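Local coordinates for protein aldose 1-epimerase (Escherichia coli, PDB 3NRE) that probably interconverts the alpha and beta anomers of aldose sugars, at residues Phe26-Asp29 and Thr30-Leu33; Tyr82-Gly85 and Asp86-Gly90; Ser96-Asp99 and Asp100-Cys103; Pro260-His263 and His264-Glu267. All coordinates share one frame; numbering follows the deposited sequence. Where two conformers were deposited one is given.

Contact 1. Residues Phe26-Asp29 and Thr30-Leu33; sequences FWRD and TTPL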
ATOM      1  N   PHE A  26      -7.090 -12.286  -5.109  1.00 21.79           N
ATOM      2  CA  PHE A  26      -7.330 -11.775  -6.440  1.00 20.42           C
ATOM      3  C   PHE A  26      -6.769 -12.824  -7.392  1.00 22.79           C
ATOM      4  O   PHE A  26      -5.567 -13.144  -7.342  1.00 23.45           O
ATOM      5  CB  PHE A  26      -6.618 -10.422  -6.607  1.00 21.87           C
ATOM      6  CG  PHE A  26      -6.858  -9.761  -7.925  1.00 20.54           C
ATOM      7  CD1 PHE A  26      -8.059  -9.906  -8.593  1.00 25.03           C
ATOM      8  CD2 PHE A  26      -5.908  -8.910  -8.466  1.00 23.40           C
ATOM      9  CE1 PHE A  26      -8.271  -9.267  -9.837  1.00 30.17           C
ATOM     10  CE2 PHE A  26      -6.125  -8.270  -9.688  1.00 25.72           C
ATOM     11  CZ  PHE A  26      -7.271  -8.443 -10.376  1.00 24.55           C
ATOM     12  N   TRP A  27      -7.661 -13.406  -8.198  1.00 22.51           N
ATOM     13  CA  TRP A  27      -7.338 -14.550  -9.029  1.00 23.64           C
ATOM     14  C   TRP A  27      -7.875 -14.398 -10.457  1.00 26.90           C
ATOM     15  O   TRP A  27      -8.845 -13.695 -10.692  1.00 24.86           O
ATOM     16  CB  TRP A  27      -7.956 -15.835  -8.493  1.00 26.27           C
ATOM     17  CG  TRP A  27      -7.621 -16.256  -7.109  1.00 22.23           C
ATOM     18  CD1 TRP A  27      -6.606 -17.124  -6.720  1.00 26.87           C
ATOM     19  CD2 TRP A  27      -8.320 -15.900  -5.905  1.00 23.47           C
ATOM     20  NE1 TRP A  27      -6.637 -17.282  -5.362  1.00 27.82           N
ATOM     21  CE2 TRP A  27      -7.663 -16.538  -4.840  1.00 26.06           C
ATOM     22  CE3 TRP A  27      -9.452 -15.139  -5.639  1.00 24.91           C
ATOM     23  CZ2 TRP A  27      -8.142 -16.480  -3.520  1.00 28.46           C
ATOM     24  CZ3 TRP A  27      -9.894 -15.019  -4.313  1.00 25.06           C
ATOM     25  CH2 TRP A  27      -9.255 -15.718  -3.284  1.00 27.38           C
ATOM     26  N   ARG A  28      -7.159 -15.020 -11.388  1.00 27.94           N
ATOM     27  CA  ARG A  28      -7.658 -15.222 -12.742  0.50 30.91           C
ATOM     28  C   ARG A  28      -7.773 -16.719 -12.858  1.00 31.07           C
ATOM     29  O   ARG A  28      -6.768 -17.417 -12.771  1.00 31.27           O
ATOM     30  CB  ARG A  28      -6.693 -14.653 -13.770  0.50 31.85           C
ATOM     31  CG  ARG A  28      -7.297 -14.607 -15.170  0.50 35.89           C
ATOM     32  CD  ARG A  28      -6.223 -14.775 -16.203  0.50 42.54           C
ATOM     33  NE  ARG A  28      -5.452 -16.001 -15.973  0.50 45.49           N
ATOM     34  CZ  ARG A  28      -4.130 -16.042 -15.901  0.50 43.45           C
ATOM     35  NH1 ARG A  28      -3.427 -14.929 -16.061  0.50 45.20           N
ATOM     36  NH2 ARG A  28      -3.518 -17.201 -15.689  0.50 43.18           N
ATOM     37  N   ASP A  29      -9.009 -17.230 -12.979  1.00 32.07           N
ATOM     38  CA  ASP A  29      -9.252 -18.674 -12.853  1.00 32.79           C
ATOM     39  C   ASP A  29      -8.658 -19.088 -11.495  1.00 30.87           C
ATOM     40  O   ASP A  29      -8.969 -18.423 -10.508  1.00 30.83           O
ATOM     41  CB  ASP A  29      -8.661 -19.464 -14.057  1.00 37.43           C
ATOM     42  CG  ASP A  29      -9.441 -19.238 -15.330  1.00 46.00           C
ATOM     43  OD1 ASP A  29     -10.689 -19.145 -15.208  1.00 48.82           O
ATOM     44  OD2 ASP A  29      -8.831 -19.151 -16.430  1.00 45.07           O
ATOM     45  N   THR A  30      -7.781 -20.100 -11.439  1.00 32.15           N
ATOM     46  CA  THR A  30      -7.179 -20.560 -10.177  1.00 31.83           C
ATOM     47  C   THR A  30      -5.782 -19.938  -9.915  1.00 32.59           C
ATOM     48  O   THR A  30      -5.138 -20.261  -8.909  1.00 34.19           O
ATOM     49  CB  THR A  30      -7.075 -22.083 -10.127  1.00 37.57           C
ATOM     50  OG1 THR A  30      -6.227 -22.526 -11.193  1.00 38.98           O
ATOM     51  CG2 THR A  30      -8.498 -22.750 -10.252  1.00 39.48           C
ATOM     52  N   THR A  31      -5.354 -19.020 -10.782  1.00 28.42           N
ATOM     53  CA  THR A  31      -4.028 -18.394 -10.707  1.00 28.08           C
ATOM     54  C   THR A  31      -4.081 -17.154  -9.795  1.00 26.04           C
ATOM     55  O   THR A  31      -4.840 -16.227 -10.033  1.00 24.48           O
ATOM     56  CB  THR A  31      -3.489 -17.932 -12.115  1.00 31.10           C
ATOM     57  OG1 THR A  31      -3.511 -19.023 -13.032  1.00 33.45           O
ATOM     58  CG2 THR A  31      -2.021 -17.353 -12.031  1.00 31.41           C
ATOM     59  N   PRO A  32      -3.268 -17.149  -8.732  1.00 25.38           N
ATOM     60  CA  PRO A  32      -3.250 -15.992  -7.849  1.00 24.45           C
ATOM     61  C   PRO A  32      -2.452 -14.865  -8.436  1.00 25.86           C
ATOM     62  O   PRO A  32      -1.310 -15.067  -8.885  1.00 27.03           O
ATOM     63  CB  PRO A  32      -2.618 -16.496  -6.566  1.00 26.76           C
ATOM     64  CG  PRO A  32      -2.070 -17.836  -6.845  1.00 31.76           C
ATOM     65  CD  PRO A  32      -2.553 -18.313  -8.167  1.00 29.36           C
ATOM     66  N   LEU A  33      -3.095 -13.718  -8.514  1.00 23.13           N
ATOM     67  CA  LEU A  33      -2.446 -12.498  -9.010  1.00 23.18           C
ATOM     68  C   LEU A  33      -1.808 -11.734  -7.886  1.00 21.97           C
ATOM     69  O   LEU A  33      -0.846 -10.982  -8.083  1.00 23.21           O
ATOM     70  CB  LEU A  33      -3.484 -11.629  -9.725  1.00 24.35           C
ATOM     71  CG  LEU A  33      -4.243 -12.338 -10.856  1.00 26.18           C
ATOM     72  CD1 LEU A  33      -5.304 -11.419 -11.427  1.00 26.21           C
ATOM     73  CD2 LEU A  33      -3.266 -12.853 -11.989  1.00 28.06           C
TER

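Contact 2. Residues Tyr82-Gly85 and Asp86-Gly90; sequences YLHG and DGWLG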
ATOM      1  N   TYR A  82       4.404   4.034  15.179  1.00 19.83           N
ATOM      2  CA  TYR A  82       3.091   4.070  14.546  1.00 18.68           C
ATOM      3  C   TYR A  82       3.304   3.838  13.062  1.00 17.22           C
ATOM      4  O   TYR A  82       4.179   4.472  12.442  1.00 18.86           O
ATOM      5  CB  TYR A  82       2.444   5.409  14.813  1.00 19.73           C
ATOM      6  CG  TYR A  82       1.092   5.606  14.161  1.00 20.30           C
ATOM      7  CD1 TYR A  82       0.993   6.104  12.881  1.00 21.77           C
ATOM      8  CD2 TYR A  82      -0.070   5.367  14.853  1.00 20.98           C
ATOM      9  CE1 TYR A  82      -0.260   6.313  12.288  1.00 22.23           C
ATOM     10  CE2 TYR A  82      -1.324   5.588  14.253  1.00 19.69           C
ATOM     11  CZ  TYR A  82      -1.387   6.075  12.998  1.00 22.99           C
ATOM     12  OH  TYR A  82      -2.629   6.360  12.409  1.00 22.82           O
ATOM     13  N   LEU A  83       2.539   2.900  12.497  1.00 16.68           N
ATOM     14  CA  LEU A  83       2.773   2.396  11.148  1.00 18.09           C
ATOM     15  C   LEU A  83       1.491   2.374  10.301  1.00 17.36           C
ATOM     16  O   LEU A  83       0.505   1.822  10.733  1.00 18.20           O
ATOM     17  CB  LEU A  83       3.362   0.981  11.319  1.00 21.74           C
ATOM     18  CG  LEU A  83       3.623   0.177  10.124  1.00 17.69           C
ATOM     19  CD1 LEU A  83       4.686   0.854   9.171  1.00 21.36           C
ATOM     20  CD2 LEU A  83       4.093  -1.282  10.437  1.00 20.12           C
ATOM     21  N   HIS A  84       1.542   2.970   9.093  1.00 18.17           N
ATOM     22  CA  HIS A  84       0.525   2.769   8.024  1.00 18.07           C
ATOM     23  C   HIS A  84      -0.865   3.238   8.391  1.00 19.39           C
ATOM     24  O   HIS A  84      -1.829   2.814   7.743  1.00 20.84           O
ATOM     25  CB  HIS A  84       0.445   1.284   7.656  1.00 17.95           C
ATOM     26  CG  HIS A  84       1.665   0.765   6.978  1.00 17.20           C
ATOM     27  ND1 HIS A  84       2.430   1.533   6.127  1.00 17.64           N
ATOM     28  CD2 HIS A  84       2.221  -0.467   6.981  1.00 18.69           C
ATOM     29  CE1 HIS A  84       3.415   0.800   5.657  1.00 19.96           C
ATOM     30  NE2 HIS A  84       3.318  -0.422   6.158  1.00 18.71           N
ATOM     31  N   GLY A  85      -0.979   4.144   9.363  1.00 18.27           N
ATOM     32  CA  GLY A  85      -2.297   4.665   9.692  1.00 20.06           C
ATOM     33  C   GLY A  85      -3.151   3.702  10.504  1.00 17.66           C
ATOM     34  O   GLY A  85      -2.641   2.799  11.154  1.00 17.84           O
ATOM     35  N   ASP A  86      -4.481   3.909  10.459  1.00 18.72           N
ATOM     36  CA  ASP A  86      -5.412   3.091  11.246  1.00 17.84           C
ATOM     37  C   ASP A  86      -6.319   2.199  10.414  1.00 17.45           C
ATOM     38  O   ASP A  86      -6.923   1.299  10.952  1.00 19.30           O
ATOM     39  CB  ASP A  86      -6.296   3.966  12.127  1.00 21.56           C
ATOM     40  CG  ASP A  86      -5.559   5.193  12.638  1.00 24.84           C
ATOM     41  OD1 ASP A  86      -4.658   5.046  13.541  1.00 21.86           O
ATOM     42  OD2 ASP A  86      -5.882   6.295  12.091  1.00 23.60           O
ATOM     43  N   GLY A  87      -6.488   2.514   9.150  1.00 19.51           N
ATOM     44  CA  GLY A  87      -7.439   1.780   8.336  1.00 19.59           C
ATOM     45  C   GLY A  87      -7.223   0.280   8.324  1.00 19.50           C
ATOM     46  O   GLY A  87      -8.163  -0.517   8.516  1.00 18.99           O
ATOM     47  N   TRP A  88      -5.973  -0.102   8.117  1.00 18.41           N
ATOM     48  CA  TRP A  88      -5.615  -1.515   8.071  1.00 18.52           C
ATOM     49  C   TRP A  88      -5.903  -2.309   9.344  1.00 18.94           C
ATOM     50  O   TRP A  88      -5.881  -3.536   9.299  1.00 18.67           O
ATOM     51  CB  TRP A  88      -4.142  -1.692   7.647  1.00 17.05           C
ATOM     52  CG  TRP A  88      -3.116  -1.198   8.656  1.00 18.44           C
ATOM     53  CD1 TRP A  88      -3.100   0.010   9.329  1.00 17.32           C
ATOM     54  CD2 TRP A  88      -1.936  -1.886   9.045  1.00 16.26           C
ATOM     55  NE1 TRP A  88      -1.963   0.079  10.108  1.00 17.59           N
ATOM     56  CE2 TRP A  88      -1.247  -1.069   9.958  1.00 17.36           C
ATOM     57  CE3 TRP A  88      -1.366  -3.099   8.668  1.00 17.23           C
ATOM     58  CZ2 TRP A  88      -0.024  -1.434  10.505  1.00 15.32           C
ATOM     59  CZ3 TRP A  88      -0.160  -3.476   9.218  1.00 18.09           C
ATOM     60  CH2 TRP A  88       0.499  -2.661  10.146  1.00 18.67           C
ATOM     61  N   LEU A  89      -6.099  -1.631  10.490  1.00 17.66           N
ATOM     62  CA  LEU A  89      -6.348  -2.242  11.761  1.00 19.21           C
ATOM     63  C   LEU A  89      -7.824  -2.158  12.212  1.00 20.10           C
ATOM     64  O   LEU A  89      -8.183  -2.693  13.258  1.00 23.37           O
ATOM     65  CB  LEU A  89      -5.482  -1.587  12.837  1.00 19.64           C
ATOM     66  CG  LEU A  89      -3.979  -1.611  12.562  1.00 20.91           C
ATOM     67  CD1 LEU A  89      -3.259  -0.862  13.697  1.00 19.30           C
ATOM     68  CD2 LEU A  89      -3.518  -3.029  12.460  1.00 22.24           C
ATOM     69  N   GLY A  90      -8.617  -1.420  11.486  1.00 21.07           N
ATOM     70  CA  GLY A  90     -10.016  -1.132  11.903  1.00 20.94           C
ATOM     71  C   GLY A  90     -11.028  -2.023  11.229  1.00 23.88           C
ATOM     72  O   GLY A  90     -10.730  -2.716  10.230  1.00 21.83           O
TER
HETATM   73  O   HOH W   1      -4.271   2.033   6.928  1.00 20.09           O

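Contact 3. Residues Ser96-Asp99 and Asp100-Cys103; sequences SHSD and DSLC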
ATOM      1  N   SER A  96     -22.093  -0.834  -0.160  1.00 29.31           N
ATOM      2  CA  SER A  96     -22.587  -1.365  -1.431  0.60 28.55           C
ATOM      3  C   SER A  96     -21.831  -2.605  -1.827  1.00 29.39           C
ATOM      4  O   SER A  96     -20.630  -2.678  -1.601  1.00 26.40           O
ATOM      5  CB  SER A  96     -22.465  -0.364  -2.614  0.60 30.86           C
ATOM      6  OG  SER A  96     -21.121  -0.249  -3.143  0.60 29.08           O
ATOM      7  N   HIS A  97     -22.554  -3.543  -2.438  1.00 25.85           N
ATOM      8  CA  HIS A  97     -21.941  -4.763  -2.950  1.00 28.55           C
ATOM      9  C   HIS A  97     -22.783  -5.253  -4.083  1.00 26.89           C
ATOM     10  O   HIS A  97     -23.950  -5.546  -3.911  1.00 30.05           O
ATOM     11  CB  HIS A  97     -21.836  -5.817  -1.836  1.00 25.59           C
ATOM     12  CG  HIS A  97     -21.169  -7.103  -2.249  1.00 26.80           C
ATOM     13  ND1 HIS A  97     -21.342  -8.279  -1.531  1.00 28.24           N
ATOM     14  CD2 HIS A  97     -20.323  -7.410  -3.269  1.00 32.19           C
ATOM     15  CE1 HIS A  97     -20.632  -9.241  -2.083  1.00 27.13           C
ATOM     16  NE2 HIS A  97     -20.005  -8.760  -3.143  1.00 26.32           N
ATOM     17  N   SER A  98     -22.173  -5.320  -5.251  1.00 30.15           N
ATOM     18  CA  SER A  98     -22.808  -5.881  -6.425  0.60 31.74           C
ATOM     19  C   SER A  98     -21.905  -6.956  -6.990  1.00 31.41           C
ATOM     20  O   SER A  98     -20.863  -7.255  -6.411  1.00 31.53           O
ATOM     21  CB  SER A  98     -23.059  -4.787  -7.477  0.60 34.31           C
ATOM     22  OG  SER A  98     -21.881  -4.521  -8.210  0.60 32.68           O
ATOM     23  N   ASP A  99     -22.290  -7.543  -8.112  1.00 31.05           N
ATOM     24  CA  ASP A  99     -21.478  -8.602  -8.681  1.00 34.76           C
ATOM     25  C   ASP A  99     -20.024  -8.212  -8.970  1.00 33.70           C
ATOM     26  O   ASP A  99     -19.144  -9.031  -8.763  1.00 32.65           O
ATOM     27  CB  ASP A  99     -22.141  -9.194  -9.930  1.00 38.10           C
ATOM     28  CG  ASP A  99     -23.370 -10.034  -9.587  1.00 47.75           C
ATOM     29  OD1 ASP A  99     -23.553 -10.418  -8.389  1.00 47.68           O
ATOM     30  OD2 ASP A  99     -24.136 -10.320 -10.527  1.00 45.22           O
ATOM     31  N   ASP A 100     -19.783  -6.976  -9.396  1.00 33.52           N
ATOM     32  CA  ASP A 100     -18.437  -6.545  -9.796  1.00 33.14           C
ATOM     33  C   ASP A 100     -17.972  -5.264  -9.093  1.00 32.61           C
ATOM     34  O   ASP A 100     -16.975  -4.675  -9.513  1.00 32.23           O
ATOM     35  CB  ASP A 100     -18.380  -6.361 -11.330  1.00 36.39           C
ATOM     36  CG  ASP A 100     -19.395  -5.323 -11.851  1.00 41.24           C
ATOM     37  OD1 ASP A 100     -20.016  -4.597 -11.039  1.00 42.40           O
ATOM     38  OD2 ASP A 100     -19.599  -5.247 -13.090  1.00 48.14           O
ATOM     39  N   SER A 101     -18.679  -4.835  -8.040  1.00 29.68           N
ATOM     40  CA  SER A 101     -18.266  -3.684  -7.231  1.00 31.93           C
ATOM     41  C   SER A 101     -18.583  -3.807  -5.729  1.00 30.20           C
ATOM     42  O   SER A 101     -19.520  -4.504  -5.296  1.00 29.58           O
ATOM     43  CB  SER A 101     -18.900  -2.392  -7.774  1.00 36.47           C
ATOM     44  OG  SER A 101     -20.260  -2.330  -7.390  1.00 44.15           O
ATOM     45  N   LEU A 102     -17.760  -3.128  -4.936  1.00 27.64           N
ATOM     46  CA  LEU A 102     -17.876  -3.122  -3.495  1.00 26.08           C
ATOM     47  C   LEU A 102     -17.392  -1.761  -2.993  1.00 26.28           C
ATOM     48  O   LEU A 102     -16.435  -1.199  -3.531  1.00 28.91           O
ATOM     49  CB  LEU A 102     -16.970  -4.233  -2.891  1.00 24.28           C
ATOM     50  CG  LEU A 102     -16.979  -4.347  -1.363  1.00 24.99           C
ATOM     51  CD1 LEU A 102     -18.268  -4.980  -0.852  1.00 26.88           C
ATOM     52  CD2 LEU A 102     -15.786  -5.161  -0.897  1.00 23.43           C
ATOM     53  N   CYS A 103     -18.063  -1.244  -1.972  1.00 22.04           N
ATOM     54  CA  CYS A 103     -17.633  -0.066  -1.245  1.00 24.80           C
ATOM     55  C   CYS A 103     -17.750  -0.282   0.273  1.00 25.55           C
ATOM     56  O   CYS A 103     -18.778  -0.724   0.793  1.00 23.96           O
ATOM     57  CB  CYS A 103     -18.462   1.151  -1.670  1.00 25.49           C
ATOM     58  SG  CYS A 103     -17.804   2.669  -0.922  1.00 33.27           S
TER

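Contact 4. Residues Pro260-His263 and His264-Glu267; sequences PDDH and HRPE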
ATOM      1  N   PRO A 260       8.299   8.766   2.387  1.00 25.19           N
ATOM      2  CA  PRO A 260       8.446   8.504   3.808  1.00 24.53           C
ATOM      3  C   PRO A 260       9.000   9.736   4.532  1.00 26.05           C
ATOM      4  O   PRO A 260       9.899  10.418   4.003  1.00 26.22           O
ATOM      5  CB  PRO A 260       9.439   7.362   3.840  1.00 27.48           C
ATOM      6  CG  PRO A 260      10.235   7.511   2.562  1.00 27.48           C
ATOM      7  CD  PRO A 260       9.262   8.014   1.574  1.00 25.94           C
ATOM      8  N   ASP A 261       8.440  10.038   5.707  1.00 24.50           N
ATOM      9  CA  ASP A 261       8.909  11.135   6.558  1.00 24.25           C
ATOM     10  C   ASP A 261       8.602  12.495   5.939  1.00 23.27           C
ATOM     11  O   ASP A 261       9.220  13.480   6.286  1.00 26.68           O
ATOM     12  CB  ASP A 261      10.414  11.022   6.903  1.00 26.53           C
ATOM     13  CG  ASP A 261      10.676  10.463   8.302  1.00 29.52           C
ATOM     14  OD1 ASP A 261       9.707  10.029   8.941  1.00 25.88           O
ATOM     15  OD2 ASP A 261      11.871  10.514   8.754  1.00 27.73           O
ATOM     16  N   ASP A 262       7.614  12.561   5.024  1.00 22.54           N
ATOM     17  CA  ASP A 262       7.216  13.857   4.485  1.00 22.95           C
ATOM     18  C   ASP A 262       6.665  14.743   5.598  1.00 24.80           C
ATOM     19  O   ASP A 262       6.681  15.958   5.491  1.00 26.93           O
ATOM     20  CB  ASP A 262       6.181  13.716   3.374  1.00 25.87           C
ATOM     21  CG  ASP A 262       6.782  13.760   1.968  1.00 29.14           C
ATOM     22  OD1 ASP A 262       7.971  14.097   1.776  1.00 28.74           O
ATOM     23  OD2 ASP A 262       5.985  13.529   1.028  1.00 28.35           O
ATOM     24  N   HIS A 263       6.206  14.146   6.695  1.00 24.27           N
ATOM     25  CA  HIS A 263       5.735  14.961   7.825  1.00 23.62           C
ATOM     26  C   HIS A 263       6.834  15.924   8.356  1.00 23.76           C
ATOM     27  O   HIS A 263       6.531  16.904   9.024  1.00 26.43           O
ATOM     28  CB  HIS A 263       5.289  14.085   8.990  1.00 25.34           C
ATOM     29  CG  HIS A 263       3.928  13.510   8.835  1.00 21.62           C
ATOM     30  ND1 HIS A 263       3.669  12.404   8.063  1.00 24.61           N
ATOM     31  CD2 HIS A 263       2.748  13.859   9.404  1.00 24.89           C
ATOM     32  CE1 HIS A 263       2.394  12.095   8.155  1.00 24.75           C
ATOM     33  NE2 HIS A 263       1.812  12.949   8.972  1.00 26.39           N
ATOM     34  N   HIS A 264       8.092  15.587   8.066  1.00 25.72           N
ATOM     35  CA  HIS A 264       9.253  16.382   8.483  0.50 25.99           C
ATOM     36  C   HIS A 264       9.786  17.364   7.442  1.00 27.89           C
ATOM     37  O   HIS A 264      10.693  18.144   7.734  1.00 30.30           O
ATOM     38  CB  HIS A 264      10.404  15.463   8.885  0.50 25.30           C
ATOM     39  CG  HIS A 264      10.080  14.584  10.050  0.50 22.84           C
ATOM     40  ND1 HIS A 264      10.557  13.295  10.164  0.50 26.11           N
ATOM     41  CD2 HIS A 264       9.308  14.804  11.137  0.50 23.57           C
ATOM     42  CE1 HIS A 264      10.089  12.761  11.281  0.50 23.62           C
ATOM     43  NE2 HIS A 264       9.327  13.654  11.885  0.50 27.15           N
ATOM     44  N   ARG A 265       9.232  17.342   6.236  1.00 28.31           N
ATOM     45  CA  ARG A 265       9.732  18.192   5.135  1.00 30.27           C
ATOM     46  C   ARG A 265       8.915  19.489   5.067  1.00 30.29           C
ATOM     47  O   ARG A 265       7.823  19.554   5.634  1.00 31.66           O
ATOM     48  CB  ARG A 265       9.618  17.444   3.807  1.00 31.77           C
ATOM     49  CG  ARG A 265      10.520  16.309   3.694  1.00 32.02           C
ATOM     50  CD  ARG A 265      10.718  15.763   2.306  1.00 38.55           C
ATOM     51  NE  ARG A 265      11.678  14.664   2.456  1.00 41.11           N
ATOM     52  CZ  ARG A 265      11.354  13.403   2.738  1.00 35.83           C
ATOM     53  NH1 ARG A 265      10.096  13.041   2.852  1.00 31.01           N
ATOM     54  NH2 ARG A 265      12.305  12.495   2.915  1.00 44.23           N
ATOM     55  N   PRO A 266       9.431  20.521   4.368  1.00 36.95           N
ATOM     56  CA  PRO A 266       8.621  21.745   4.327  1.00 38.85           C
ATOM     57  C   PRO A 266       7.228  21.564   3.705  1.00 38.64           C
ATOM     58  O   PRO A 266       7.053  20.838   2.691  1.00 38.70           O
ATOM     59  CB  PRO A 266       9.461  22.716   3.479  1.00 41.10           C
ATOM     60  CG  PRO A 266      10.879  22.202   3.595  1.00 42.40           C
ATOM     61  CD  PRO A 266      10.769  20.702   3.765  1.00 39.34           C
ATOM     62  N   GLU A 267       6.260  22.191   4.371  1.00 38.16           N
ATOM     63  CA  GLU A 267       4.863  22.146   4.025  1.00 39.83           C
ATOM     64  C   GLU A 267       4.378  20.712   3.827  1.00 39.14           C
ATOM     65  O   GLU A 267       3.439  20.466   3.097  1.00 37.21           O
ATOM     66  CB  GLU A 267       4.592  23.022   2.781  1.00 45.53           C
ATOM     67  CG  GLU A 267       4.876  24.496   2.976  1.00 43.22           C
TER

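Contact 1. Residues Phe26-Asp29 and Thr30-Leu33
Leu33 N gives the shortest sound polar bond of this contact, 2.8 Å to Phe26 O, and with it closes the open end of a tight beta hairpin. Strand 22-28 reverses into strand 31-32 through a type II' turn from Arg28 to Thr31, whose first corner needs the positive phi (55°) that Asp29 adopts. Arg28 and Thr31 are the antiparallel hydrogen-bonded pair: Arg28 N reaches Thr31 O and Thr31 N reaches Arg28 O, each at 2.9 Å. Thr31 O has a further visitor, the CA-H of Trp27, with CA at 3.2 Å.

Among the side chains, Leu33 CD1 sits over the centre of one Phe26 ring face, a CH-pi contact of 3.7 Å to the centroid. The ring stands there because CG is anti to the backbone N (chi1 -177°). Replacing Phe26 by an alanine would probably leave Leu33 CD1 without its CH-pi partner and the leucine side chain freer to turn. Trp27 and Pro32 share one face of the sheet, where the indole also makes a cation-pi contact with Lys13 and its CD1 lies 4.0 Å from Pro32 CB.

Contact 2. Residues Tyr82-Gly85 and Asp86-Gly90
Hydrogen bonds at two points tie Tyr82-Gly85 to Asp86-Gly90. Tyr82 OH donates to Asp86 OD1 at 2.7 Å, meeting that oxygen from above the carboxylate plane, with ring and carboxylate turned 68° apart; the other oxygen, Asp86 OD2, is bonded to Tyr115 OH. The buried indole N-H of Trp88 is shared between two carbonyls: Gly85 O, 3.0 Å from NE1 and in the plane of the indole, and Leu83 O, 3.1 Å from NE1 in a weak, strongly bent bond. A water also links the segments, bonded to His84 O and accepting from Trp88 N. His84 ND1 accepts from Asn56 N, and His84 NE2 is bonded to a bound di(hydroxyethyl)ether, probably from the crystallisation liquor.

The arrangement is a long loop between strands 68-71 and 93-97, with a 3-10 turn at 87-89, in the beta-sandwich fold of the galactose mutarotase clan. Trp88 CG lies between its backbone N and carbonyl carbon (chi1 68°), which turns the indole back so that NE1 faces the carbonyls of Leu83 and Gly85.

His84 CB rests over the five-membered ring of Trp88, 3.9 Å from its centroid, and the imidazole turns its edge to the six-membered ring in a T-shaped pair. An alanine in place of Trp88 would probably leave Gly85 O without its N-H partner and the His84 edge without a face to meet.

Apolar contact comes from Leu83 CD2, 3.9 Å from Trp88 CH2.

Contact 3. Residues Ser96-Asp99 and Asp100-Cys103
His97 and Leu102 both extend with CG anti to the backbone N (chi1 -178° and 180°), and these torsions bring Leu102 CD1 to 3.8 Å from His97 CB as the two side chains pass at a slant. They are the non-hydrogen-bonded pair of a beta hairpin in which strand 93-97 turns into strand 101-109 at the edge of the large antiparallel sheet. Ser96 and Cys103 form the hydrogen-bonded pair on the other face. Cys103 N gives a sound bond of 3.0 Å to Ser96 O, whereas the return bond from Ser96 N to Cys103 O is long and weak.

Closer to the turn, Ser98 N points almost straight at Ser101 O, 2.8 Å away with an N-H...O angle of 172°. The hydroxyls of the same two residues, Ser98 OG and Ser101 OG, also lie at hydrogen-bonding distance, but Ser98 has two conformers, which makes this link doubtful.

The face bearing His97 and Leu102 looks toward strand 4-9. There His97 NE2 is bonded to Thr6 O, and its ring meets Tyr5 edge-to-face, while the buried Leu102 touches Tyr5 and Phe121. The edge of the imidazole meets the partner strand, His97 CD2 lying 3.6 Å from Ser101 O, which is in the ring plane.

Contact 4. Residues Pro260-His263 and His264-Glu267
Arg265 sets its guanidinium nearly perpendicular to the carboxylate of Asp262, the two planes 82° apart, so their salt bridge is carried by a single pair of atoms: NH1 of Arg265 and OD1 of Asp262, 2.6 Å apart. NH1 reaches that oxygen from above the carboxylate plane. The setting is a short 3-10 turn in the loop between strands 250-256 and 272-274, in which His264 N bonds back to Asp261 O and Arg265 N to Asp262 O, each at 3.0 Å.

The arginine leaves the backbone with CG anti to the carbonyl carbon (chi1 -68°) and stays extended as far as NE, which carries the guanidinium back along the turn to its start. There Pro260 O lies close to the guanidinium plane and accepts from NH1 at 2.9 Å. Two acceptors thus grip one nitrogen and fix the rotation of the group; the Arg265 side chain also touches Trp168. The far oxygen, Asp262 OD2, takes hydrogen bonds from Ala259 N and Asp270 N; together with the arginine these would probably stabilise a negative charge on Asp262.

In one of its two conformers His264 turns its ring edge to Asp261 OD2, ND1 lying 3.4 Å from that oxygen, planes 69° apart; the approach is therefore doubtful. Asp261 OD2 has its firm partner in Ser59 OG. A second, weak bond completes the arginine's hold on the carbonyl, Arg265 NH2 lying 3.4 Å from Pro260 O.

Overall arrangement
Followed from the N terminus, the four contacts come strictly in series; none nests in or crosses another. Contact 1 closes the hairpin between strands 22-28 and 31-32, and contact 2 folds the loop leading to strand 93-97. Contact 3 then joins that strand to 101-109, at the edge of the nine-stranded sheet. Much later, contact 4 shapes the loop after strand 250-256. Contacts 2 and 4 approach most closely, about 8 Å between nearest atoms. Contacts 1 and 3 lie on the opposite side of the chain's centre from contact 4. Contact 1 extends the sheet of strands 4-9 and 12-17 and touches strands 220-227 and 279-290 through Arg28 and Leu33; contact 3 meets strand 4-9 through His97 and Leu102.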